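PDB 6FDF: tRNA (cytosine(38)-C(5))-methyltransferase from Schizosaccharomyces pombe, which methylates carbon 5 of cytosine 38 in the anticodon loop of tRNA(Asp), and less efficiently of tRNA(Glu), using S-adenosyl-L-methionine as methyl donor. Local coordinates for residues G22-L27 and E48-N53; N107-L112 and R140-N145; N223-Q228 and H248-A253. All blocks are in the same frame, centred on the assembly; numbering follows the deposited sequence.

Interaction 1 of 3, residues G22-L27 and E48-N53. With SAH (S-adenosyl-L-homocysteine), chain E.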
loop_
_atom_site.group_PDB
_atom_site.type_symbol
_atom_site.label_atom_id
_atom_site.label_comp_id
_atom_site.label_asym_id
_atom_site.label_seq_id
_atom_site.Cartn_x
_atom_site.Cartn_y
_atom_site.Cartn_z
ATOM N N GLY A 22 1.562 -1.504 7.059
ATOM C CA GLY A 22 1.082 -2.533 6.150
ATOM C C GLY A 22 2.048 -3.694 6.010
ATOM O O GLY A 22 1.634 -4.854 6.005
ATOM N N MET A 23 3.354 -3.399 5.897
ATOM C CA MET A 23 4.344 -4.467 5.744
ATOM C C MET A 23 4.373 -5.377 6.965
ATOM O O MET A 23 4.495 -6.602 6.835
ATOM C CB MET A 23 5.741 -3.885 5.500
ATOM C CG MET A 23 5.939 -3.127 4.197
ATOM S SD MET A 23 5.885 -4.231 2.763
ATOM C CE MET A 23 6.292 -3.075 1.459
ATOM N N HIS A 24 4.268 -4.797 8.163
ATOM C CA HIS A 24 4.227 -5.601 9.376
ATOM C C HIS A 24 2.988 -6.491 9.389
ATOM O O HIS A 24 3.064 -7.673 9.745
ATOM C CB HIS A 24 4.268 -4.673 10.594
ATOM C CG HIS A 24 4.547 -5.364 11.895
ATOM N ND1 HIS A 24 5.117 -4.709 12.968
ATOM C CD2 HIS A 24 4.330 -6.636 12.306
ATOM C CE1 HIS A 24 5.245 -5.549 13.980
ATOM N NE2 HIS A 24 4.773 -6.725 13.606
ATOM N N TYR A 25 1.840 -5.949 8.977
ATOM C CA TYR A 25 0.632 -6.764 8.923
ATOM C C TYR A 25 0.782 -7.897 7.918
ATOM O O TYR A 25 0.308 -9.014 8.155
ATOM C CB TYR A 25 -0.583 -5.910 8.567
ATOM C CG TYR A 25 -1.123 -5.075 9.708
ATOM C CD1 TYR A 25 -1.655 -5.671 10.840
ATOM C CD2 TYR A 25 -1.152 -3.687 9.622
ATOM C CE1 TYR A 25 -2.173 -4.909 11.876
ATOM C CE2 TYR A 25 -1.672 -2.918 10.653
ATOM C CZ TYR A 25 -2.178 -3.535 11.775
ATOM O OH TYR A 25 -2.685 -2.773 12.803
ATOM N N ALA A 26 1.448 -7.627 6.790
ATOM C CA ALA A 26 1.653 -8.664 5.783
ATOM C C ALA A 26 2.613 -9.735 6.282
ATOM O O ALA A 26 2.424 -10.925 5.999
ATOM C CB ALA A 26 2.170 -8.039 4.485
ATOM N N LEU A 27 3.641 -9.331 7.038
ATOM C CA LEU A 27 4.533 -10.306 7.658
ATOM C C LEU A 27 3.776 -11.192 8.638
ATOM O O LEU A 27 4.034 -12.399 8.725
ATOM C CB LEU A 27 5.688 -9.587 8.363
ATOM C CG LEU A 27 6.769 -9.014 7.441
ATOM C CD1 LEU A 27 7.561 -7.940 8.174
ATOM C CD2 LEU A 27 7.704 -10.112 6.946
ATOM N N GLU A 48 2.306 7.329 15.136
ATOM C CA GLU A 48 1.362 7.181 16.239
ATOM C C GLU A 48 0.462 5.966 16.034
ATOM O O GLU A 48 0.280 5.156 16.953
ATOM C CB GLU A 48 0.532 8.457 16.393
ATOM C CG GLU A 48 -0.441 8.430 17.555
ATOM C CD GLU A 48 -1.143 9.763 17.753
ATOM O OE1 GLU A 48 -2.155 9.802 18.481
ATOM O OE2 GLU A 48 -0.682 10.771 17.174
ATOM N N ILE A 49 -0.109 5.822 14.831
ATOM C CA ILE A 49 -0.911 4.639 14.523
ATOM C C ILE A 49 -0.049 3.384 14.541
ATOM O O ILE A 49 -0.456 2.346 15.079
ATOM C CB ILE A 49 -1.628 4.812 13.168
ATOM C CG1 ILE A 49 -2.540 6.043 13.197
ATOM C CG2 ILE A 49 -2.399 3.550 12.785
ATOM C CD1 ILE A 49 -3.627 5.953 14.241
ATOM N N TYR A 50 1.165 3.460 13.988
ATOM C CA TYR A 50 2.025 2.278 13.958
ATOM C C TYR A 50 2.267 1.759 15.371
ATOM O O TYR A 50 2.082 0.570 15.660
ATOM C CB TYR A 50 3.358 2.582 13.257
ATOM C CG TYR A 50 4.182 1.327 13.004
ATOM C CD1 TYR A 50 4.815 0.656 14.054
ATOM C CD2 TYR A 50 4.313 0.804 11.725
ATOM C CE1 TYR A 50 5.546 -0.505 13.830
ATOM C CE2 TYR A 50 5.053 -0.347 11.490
ATOM C CZ TYR A 50 5.658 -1.000 12.547
ATOM O OH TYR A 50 6.387 -2.146 12.312
ATOM N N ASN A 51 2.686 2.650 16.270
ATOM C CA ASN A 51 3.094 2.223 17.603
ATOM C C ASN A 51 1.904 1.768 18.436
ATOM O O ASN A 51 2.049 0.880 19.285
ATOM C CB ASN A 51 3.849 3.360 18.287
ATOM C CG ASN A 51 5.211 3.593 17.664
ATOM O OD1 ASN A 51 5.843 2.659 17.177
ATOM N ND2 ASN A 51 5.667 4.842 17.669
ATOM N N LEU A 52 0.733 2.374 18.223
ATOM C CA LEU A 52 -0.460 1.964 18.951
ATOM C C LEU A 52 -0.861 0.535 18.613
ATOM O O LEU A 52 -1.363 -0.192 19.480
ATOM C CB LEU A 52 -1.608 2.924 18.640
ATOM C CG LEU A 52 -2.984 2.535 19.181
ATOM C CD1 LEU A 52 -2.978 2.526 20.702
ATOM C CD2 LEU A 52 -4.060 3.466 18.642
ATOM N N ASN A 53 -0.618 0.103 17.377
ATOM C CA ASN A 53 -1.077 -1.198 16.909
ATOM C C ASN A 53 -0.001 -2.276 16.964
ATOM O O ASN A 53 -0.313 -3.434 17.252
ATOM C CB ASN A 53 -1.613 -1.075 15.476
ATOM C CG ASN A 53 -2.988 -0.429 15.427
ATOM O OD1 ASN A 53 -4.008 -1.104 15.537
ATOM N ND2 ASN A 53 -3.018 0.890 15.247
HETATM N N SAH E . 3.951 1.410 3.149
HETATM C CA SAH E . 3.349 2.177 4.218
HETATM C CB SAH E . 3.108 3.631 3.804
HETATM C CG SAH E . 4.085 4.076 2.718
HETATM S SD SAH E . 3.624 5.611 1.972
HETATM C C SAH E . 2.075 1.528 4.656
HETATM O O SAH E . 1.760 0.434 4.138
HETATM O OXT SAH E . 1.397 2.110 5.531
HETATM C "C5'" SAH E . 5.228 6.327 2.033
HETATM C "C4'" SAH E . 5.566 6.684 3.481
HETATM O "O4'" SAH E . 6.922 7.091 3.508
HETATM C "C3'" SAH E . 4.720 7.826 4.044
HETATM O "O3'" SAH E . 4.160 7.443 5.299
HETATM C "C2'" SAH E . 5.722 8.957 4.288
HETATM O "O2'" SAH E . 5.461 9.653 5.512
HETATM C "C1'" SAH E . 7.050 8.212 4.364
HETATM N N9 SAH E . 8.212 8.978 3.866
HETATM C C8 SAH E . 8.300 9.685 2.722
HETATM N N7 SAH E . 9.527 10.248 2.603
HETATM C C5 SAH E . 10.253 9.904 3.684
HETATM C C6 SAH E . 11.620 10.158 4.183
HETATM N N6 SAH E . 12.484 10.920 3.477
HETATM N N1 SAH E . 11.961 9.599 5.368
HETATM C C2 SAH E . 11.108 8.839 6.077
HETATM N N3 SAH E . 9.850 8.566 5.683
HETATM C C4 SAH E . 9.374 9.072 4.516
HETATM O O HOH W 1 -3.619 -4.004 14.920
#
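His24 and Tyr50 meet because each turns its ring anti to its own backbone nitrogen (chi1 -167° and -171°), swinging the imidazole and the phenol across the gap between helices 22-29 and 44-54. These are the first two helices of the Rossmann-like methyltransferase core, following strands 11-16 and 34-41. His24 ND1 donates to Tyr50 OH at 2.9 Å with an N-H...O angle of 154°, and the hydroxyl lies close to the imidazole plane, at the ring edge. The ring planes themselves are oblique. Glu15 joins both helices to strand 11-16: one carboxylate oxygen takes the backbone N-H of His24, the other is bonded to Tyr50 OH. His54 stacks on the His24 ring. With an alanine here, the Tyr50 hydroxyl would probably lose its imidazole donor and a gap would open beside His54.

The next residue, Tyr25, touches Asn53, which lies about one turn beyond Tyr50: Tyr25 OH is 3.3 Å from Asn53 CB. Its link to the amide runs through a water, 2.6 Å from Tyr25 OH, which donates to Asn53 OD1 at 3.0 Å. Glu297 N also bonds to that amide oxygen. At the ligand end, Gly22 N lies 3.5 Å from SAH O, where a side chain would clash. The other half of the Asn53 amide folds back on its own helix: ND2 reaches Ile49 O at 3.0 Å, almost straight, from the face opposite Asn53 N.

Interaction 2 of 3, residues N107-L112 and R140-N145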
loop_
_atom_site.group_PDB
_atom_site.type_symbol
_atom_site.label_atom_id
_atom_site.label_comp_id
_atom_site.label_asym_id
_atom_site.label_seq_id
_atom_site.Cartn_x
_atom_site.Cartn_y
_atom_site.Cartn_z
ATOM N N ASN A 107 19.473 7.770 -1.598
ATOM C CA ASN A 107 20.386 7.601 -0.474
ATOM C C ASN A 107 20.489 6.136 -0.076
ATOM O O ASN A 107 21.591 5.640 0.192
ATOM C CB ASN A 107 19.937 8.453 0.714
ATOM C CG ASN A 107 20.884 8.340 1.899
ATOM O OD1 ASN A 107 22.050 8.725 1.815
ATOM N ND2 ASN A 107 20.383 7.809 3.012
ATOM N N ILE A 108 19.359 5.420 -0.046
ATOM C CA ILE A 108 19.412 3.989 0.248
ATOM C C ILE A 108 20.321 3.291 -0.755
ATOM O O ILE A 108 21.176 2.480 -0.385
ATOM C CB ILE A 108 18.000 3.375 0.249
ATOM C CG1 ILE A 108 17.155 3.956 1.386
ATOM C CG2 ILE A 108 18.078 1.857 0.398
ATOM C CD1 ILE A 108 15.679 3.613 1.272
ATOM N N LEU A 109 20.139 3.593 -2.045
ATOM C CA LEU A 109 20.925 2.929 -3.081
ATOM C C LEU A 109 22.402 3.290 -2.992
ATOM O O LEU A 109 23.263 2.462 -3.317
ATOM C CB LEU A 109 20.395 3.295 -4.468
ATOM C CG LEU A 109 18.934 2.976 -4.789
ATOM C CD1 LEU A 109 18.619 3.369 -6.228
ATOM C CD2 LEU A 109 18.621 1.512 -4.539
ATOM N N ASN A 110 22.710 4.525 -2.581
ATOM C CA ASN A 110 24.095 4.958 -2.436
ATOM C C ASN A 110 24.761 4.369 -1.199
ATOM O O ASN A 110 25.984 4.185 -1.184
ATOM C CB ASN A 110 24.160 6.484 -2.372
ATOM C CG ASN A 110 24.164 7.127 -3.743
ATOM O OD1 ASN A 110 24.665 6.555 -4.710
ATOM N ND2 ASN A 110 23.617 8.336 -3.829
ATOM N N VAL A 111 23.989 4.087 -0.155
ATOM C CA VAL A 111 24.575 3.590 1.084
ATOM C C VAL A 111 24.645 2.064 1.121
ATOM O O VAL A 111 25.567 1.504 1.727
ATOM C CB VAL A 111 23.773 4.150 2.275
ATOM C CG1 VAL A 111 24.147 3.449 3.560
ATOM C CG2 VAL A 111 23.977 5.664 2.391
ATOM N N LEU A 112 23.714 1.383 0.449
ATOM C CA LEU A 112 23.660 -0.079 0.456
ATOM C C LEU A 112 25.002 -0.757 0.191
ATOM O O LEU A 112 25.341 -1.696 0.928
ATOM C CB LEU A 112 22.600 -0.535 -0.557
ATOM C CG LEU A 112 22.481 -2.032 -0.837
ATOM C CD1 LEU A 112 22.054 -2.765 0.416
ATOM C CD2 LEU A 112 21.489 -2.267 -1.977
ATOM N N ARG A 140 17.917 -1.177 -10.289
ATOM C CA ARG A 140 18.342 -2.435 -10.904
ATOM C C ARG A 140 19.860 -2.510 -11.012
ATOM O O ARG A 140 20.457 -3.573 -10.795
ATOM C CB ARG A 140 17.720 -2.598 -12.297
ATOM C CG ARG A 140 16.208 -2.549 -12.326
ATOM C CD ARG A 140 15.668 -2.906 -13.704
ATOM N NE ARG A 140 14.226 -2.702 -13.765
ATOM C CZ ARG A 140 13.644 -1.584 -14.191
ATOM N NH1 ARG A 140 12.322 -1.485 -14.186
ATOM N NH2 ARG A 140 14.378 -0.578 -14.645
ATOM N N LYS A 141 20.498 -1.385 -11.331
ATOM C CA LYS A 141 21.941 -1.363 -11.537
ATOM C C LYS A 141 22.700 -1.671 -10.247
ATOM O O LYS A 141 23.603 -2.518 -10.234
ATOM C CB LYS A 141 22.346 -0.000 -12.102
ATOM C CG LYS A 141 23.721 0.066 -12.712
ATOM C CD LYS A 141 23.762 1.092 -13.846
ATOM C CE LYS A 141 23.085 2.401 -13.459
ATOM N NZ LYS A 141 23.142 3.404 -14.571
ATOM N N VAL A 142 22.349 -1.002 -9.147
ATOM C CA VAL A 142 23.100 -1.220 -7.912
ATOM C C VAL A 142 22.796 -2.599 -7.334
ATOM O O VAL A 142 23.677 -3.250 -6.760
ATOM C CB VAL A 142 22.829 -0.094 -6.894
ATOM C CG1 VAL A 142 21.387 -0.113 -6.411
ATOM C CG2 VAL A 142 23.802 -0.199 -5.720
ATOM N N LEU A 143 21.553 -3.072 -7.475
ATOM C CA LEU A 143 21.216 -4.405 -6.980
ATOM C C LEU A 143 21.962 -5.481 -7.760
ATOM O O LEU A 143 22.524 -6.411 -7.170
ATOM C CB LEU A 143 19.703 -4.630 -7.039
ATOM C CG LEU A 143 18.850 -3.794 -6.083
ATOM C CD1 LEU A 143 17.381 -4.213 -6.157
ATOM C CD2 LEU A 143 19.364 -3.900 -4.655
ATOM N N ARG A 144 21.959 -5.383 -9.094
ATOM C CA ARG A 144 22.736 -6.313 -9.912
ATOM C C ARG A 144 24.216 -6.280 -9.540
ATOM O O ARG A 144 24.854 -7.330 -9.393
ATOM C CB ARG A 144 22.554 -5.987 -11.398
ATOM C CG ARG A 144 23.535 -6.710 -12.324
ATOM C CD ARG A 144 23.422 -6.261 -13.787
ATOM N NE ARG A 144 24.099 -4.994 -14.061
ATOM C CZ ARG A 144 23.482 -3.877 -14.442
ATOM N NH1 ARG A 144 22.165 -3.866 -14.603
ATOM N NH2 ARG A 144 24.184 -2.775 -14.673
ATOM N N ASN A 145 24.773 -5.084 -9.353
ATOM C CA ASN A 145 26.188 -4.977 -9.010
ATOM C C ASN A 145 26.491 -5.513 -7.616
ATOM O O ASN A 145 27.611 -5.978 -7.370
ATOM C CB ASN A 145 26.647 -3.524 -9.137
ATOM C CG ASN A 145 26.793 -3.092 -10.576
ATOM O OD1 ASN A 145 26.811 -3.923 -11.490
ATOM N ND2 ASN A 145 26.893 -1.788 -10.794
#
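The flat group that Val142 meets across this contact is the peptide carbonyl of Leu109; no ring or side-chain amide takes part. Val142 CG2 comes up to Leu109 O from beyond the oxygen, at 3.6 Å. This is a plain van der Waals touch, and no hydrogen bond joins the two helices here. The other methyl, Val142 CG1, rests 3.7 Å from Leu109 CD2 and 4.0 Å from Leu109 CB, so the valine fork holds the leucine backbone on one prong and its side chain on the other. That placement needs CG1 between the backbone nitrogen and the carbonyl carbon (chi1 66°). Val142 was modelled in two conformers, however, and the details of its methyls apply to just one of them.

The backbones are nearest at this pair, with Leu109 CA 6.7 Å from Val142 CA. Next to it, Leu112 and Leu143 approach at about a right angle and touch through single methyls, CD2 of Leu112 to CD2 of Leu143, at 3.8 Å. Leu112 gets there by holding CG anti to its backbone nitrogen (chi1 173°). Both of these leucines are buried, and both also touch Tyr148.

Helix 103-111 is the crossover between the adjacent parallel strands 78-81 and 121-127 of the Rossmann-like sheet, and the Leu109 side chain lies about 8 Å from that of Cys85, the predicted catalytic cysteine. Helix 134-145 leads from strand 121-127 to the edge strand 148-155, on which Leu143 packs against Tyr148 and Leu150, while Arg140 forms a salt bridge to Glu152 of the same strand.

Interaction 3 of 3, residues N223-Q228 and H248-A253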
loop_
_atom_site.group_PDB
_atom_site.type_symbol
_atom_site.label_atom_id
_atom_site.label_comp_id
_atom_site.label_asym_id
_atom_site.label_seq_id
_atom_site.Cartn_x
_atom_site.Cartn_y
_atom_site.Cartn_z
ATOM N N ASN A 223 -24.060 17.797 -7.449
ATOM C CA ASN A 223 -24.604 18.670 -8.484
ATOM C C ASN A 223 -23.508 19.261 -9.361
ATOM O O ASN A 223 -23.730 19.501 -10.553
ATOM C CB ASN A 223 -25.435 19.785 -7.851
ATOM C CG ASN A 223 -26.825 19.324 -7.458
ATOM O OD1 ASN A 223 -27.296 18.276 -7.909
ATOM N ND2 ASN A 223 -27.491 20.106 -6.616
ATOM N N LYS A 224 -22.329 19.519 -8.793
ATOM C CA LYS A 224 -21.260 20.166 -9.544
ATOM C C LYS A 224 -20.421 19.177 -10.348
ATOM O O LYS A 224 -20.073 19.458 -11.501
ATOM C CB LYS A 224 -20.360 20.960 -8.594
ATOM C CG LYS A 224 -19.306 21.800 -9.298
ATOM C CD LYS A 224 -19.906 22.584 -10.456
ATOM C CE LYS A 224 -19.552 24.061 -10.368
ATOM N NZ LYS A 224 -18.081 24.270 -10.307
ATOM N N TRP A 225 -20.076 18.032 -9.760
ATOM C CA TRP A 225 -19.128 17.103 -10.363
ATOM C C TRP A 225 -19.650 15.670 -10.384
ATOM O O TRP A 225 -18.869 14.750 -10.657
ATOM C CB TRP A 225 -17.783 17.122 -9.622
ATOM C CG TRP A 225 -17.145 18.481 -9.461
ATOM C CD1 TRP A 225 -16.875 19.123 -8.282
ATOM C CD2 TRP A 225 -16.675 19.348 -10.505
ATOM N NE1 TRP A 225 -16.275 20.338 -8.530
ATOM C CE2 TRP A 225 -16.139 20.499 -9.883
ATOM C CE3 TRP A 225 -16.657 19.265 -11.899
ATOM C CZ2 TRP A 225 -15.594 21.556 -10.610
ATOM C CZ3 TRP A 225 -16.119 20.319 -12.621
ATOM C CH2 TRP A 225 -15.594 21.450 -11.974
ATOM N N GLY A 226 -20.930 15.457 -10.066
ATOM C CA GLY A 226 -21.411 14.113 -9.774
ATOM C C GLY A 226 -21.252 13.121 -10.910
ATOM O O GLY A 226 -21.080 11.923 -10.669
ATOM N N HIS A 227 -21.286 13.595 -12.159
ATOM C CA HIS A 227 -21.112 12.680 -13.286
ATOM C C HIS A 227 -19.719 12.059 -13.325
ATOM O O HIS A 227 -19.519 11.062 -14.026
ATOM C CB HIS A 227 -21.417 13.396 -14.604
ATOM C CG HIS A 227 -22.864 13.746 -14.778
ATOM N ND1 HIS A 227 -23.349 15.024 -14.603
ATOM C CD2 HIS A 227 -23.933 12.978 -15.095
ATOM C CE1 HIS A 227 -24.652 15.030 -14.815
ATOM N NE2 HIS A 227 -25.033 13.800 -15.114
ATOM N N GLN A 228 -18.753 12.617 -12.590
ATOM C CA GLN A 228 -17.403 12.067 -12.572
ATOM C C GLN A 228 -17.222 10.925 -11.574
ATOM O O GLN A 228 -16.187 10.248 -11.615
ATOM C CB GLN A 228 -16.387 13.178 -12.287
ATOM C CG GLN A 228 -15.953 13.931 -13.540
ATOM C CD GLN A 228 -16.461 15.356 -13.595
ATOM O OE1 GLN A 228 -17.666 15.602 -13.573
ATOM N NE2 GLN A 228 -15.539 16.306 -13.681
ATOM N N HIS A 248 -12.557 14.259 -0.951
ATOM C CA HIS A 248 -12.258 15.662 -1.228
ATOM C C HIS A 248 -12.264 15.948 -2.722
ATOM O O HIS A 248 -13.034 16.797 -3.182
ATOM C CB HIS A 248 -10.904 16.044 -0.612
ATOM C CG HIS A 248 -10.778 15.676 0.832
ATOM N ND1 HIS A 248 -11.533 16.272 1.819
ATOM C CD2 HIS A 248 -9.992 14.767 1.456
ATOM C CE1 HIS A 248 -11.219 15.745 2.989
ATOM N NE2 HIS A 248 -10.286 14.829 2.797
ATOM N N LEU A 249 -11.428 15.257 -3.488
ATOM C CA LEU A 249 -11.457 15.317 -4.939
ATOM C C LEU A 249 -12.344 14.192 -5.447
ATOM O O LEU A 249 -12.363 13.101 -4.870
ATOM C CB LEU A 249 -10.046 15.176 -5.510
ATOM C CG LEU A 249 -9.084 16.319 -5.181
ATOM C CD1 LEU A 249 -7.697 16.023 -5.732
ATOM C CD2 LEU A 249 -9.620 17.620 -5.747
ATOM N N VAL A 250 -13.080 14.462 -6.523
ATOM C CA VAL A 250 -14.043 13.494 -7.045
ATOM C C VAL A 250 -13.350 12.509 -7.980
ATOM O O VAL A 250 -13.296 11.307 -7.704
ATOM C CB VAL A 250 -15.207 14.204 -7.762
ATOM C CG1 VAL A 250 -16.064 13.206 -8.567
ATOM C CG2 VAL A 250 -16.064 14.965 -6.768
ATOM N N GLN A 251 -12.796 13.009 -9.080
ATOM C CA GLN A 251 -12.352 12.123 -10.148
ATOM C C GLN A 251 -11.042 11.445 -9.776
ATOM O O GLN A 251 -10.099 12.091 -9.307
ATOM C CB GLN A 251 -12.204 12.898 -11.458
ATOM C CG GLN A 251 -11.981 12.003 -12.670
ATOM C CD GLN A 251 -12.256 12.712 -13.980
ATOM O OE1 GLN A 251 -13.318 12.543 -14.577
ATOM N NE2 GLN A 251 -11.303 13.516 -14.430
ATOM N N GLY A 252 -10.992 10.129 -9.966
ATOM C CA GLY A 252 -9.758 9.397 -9.764
ATOM C C GLY A 252 -9.328 9.219 -8.326
ATOM O O GLY A 252 -8.155 8.935 -8.071
ATOM N N ALA A 253 -10.240 9.376 -7.366
ATOM C CA ALA A 253 -9.879 9.274 -5.960
ATOM C C ALA A 253 -10.522 8.089 -5.255
ATOM O O ALA A 253 -10.154 7.798 -4.109
ATOM C CB ALA A 253 -10.249 10.566 -5.214
#
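Gln228, Val250 and Gln251 carry most of this surface contact, in which a loop lies against the end of helix 219-225 and the 3-10 turn after it. Val250 points its branched side chain at that turn. Its CG1, anti to the backbone nitrogen (chi1 168°), sits 3.7 Å from Gln228 CB and 3.8 Å from Trp225 O, while CG2 reaches Trp225 CB at 4.0 Å. The carbonyl it touches is already engaged, since Gln228 N donates to Trp225 O at 2.9 Å and closes the turn. Val250 thus fills the angle between the two side-chain bases, and the Trp225 indole itself leads away from the loop; Lys224 CG lies over one of its faces.

Gln251 makes the second touch. Its chain is extended beyond CG and brings the amide over the bend of the Gln228 chain, with Gln251 OE1 3.2 Å from Gln228 CG. This is a close carbon-oxygen approach and not a hydrogen bond. The orientation of the Gln228 amide is doubtful, and the contact described here runs through its CB and CG. The backbone N-H groups of Val250 and Gln251 are bonded to a glycerol, probably from the crystallisation liquor.

Val250 to Ala253 form a type II beta turn with Gly252 at its third position, where the positive phi (73°) suits glycine. The loop leads into strand 256-258 of the small three-stranded sheet, well away from the SAH site. Such a small lobe beside the Rossmann-like core is consistent with the target recognition domain of C5-methyltransferases.

Overall arrangement
From the N terminus the three contacts come one after another, none nested in or crossing another. Interaction 1 closes a loop of 20 residues through strand 34-41 and joins the first two helices of the methyltransferase core beside the SAH pocket. Interaction 2 opens later and closes 27 residues that include strand 121-127, tying together two helices toward the far half of the same large sheet; its centre is about 27 Å from that of interaction 1. Interaction 3 closes 19 residues within the small lobe. Its centre lies about 41 Å from that of interaction 2, on the opposite side of the chain's centre, and no atoms touch between any two contacts.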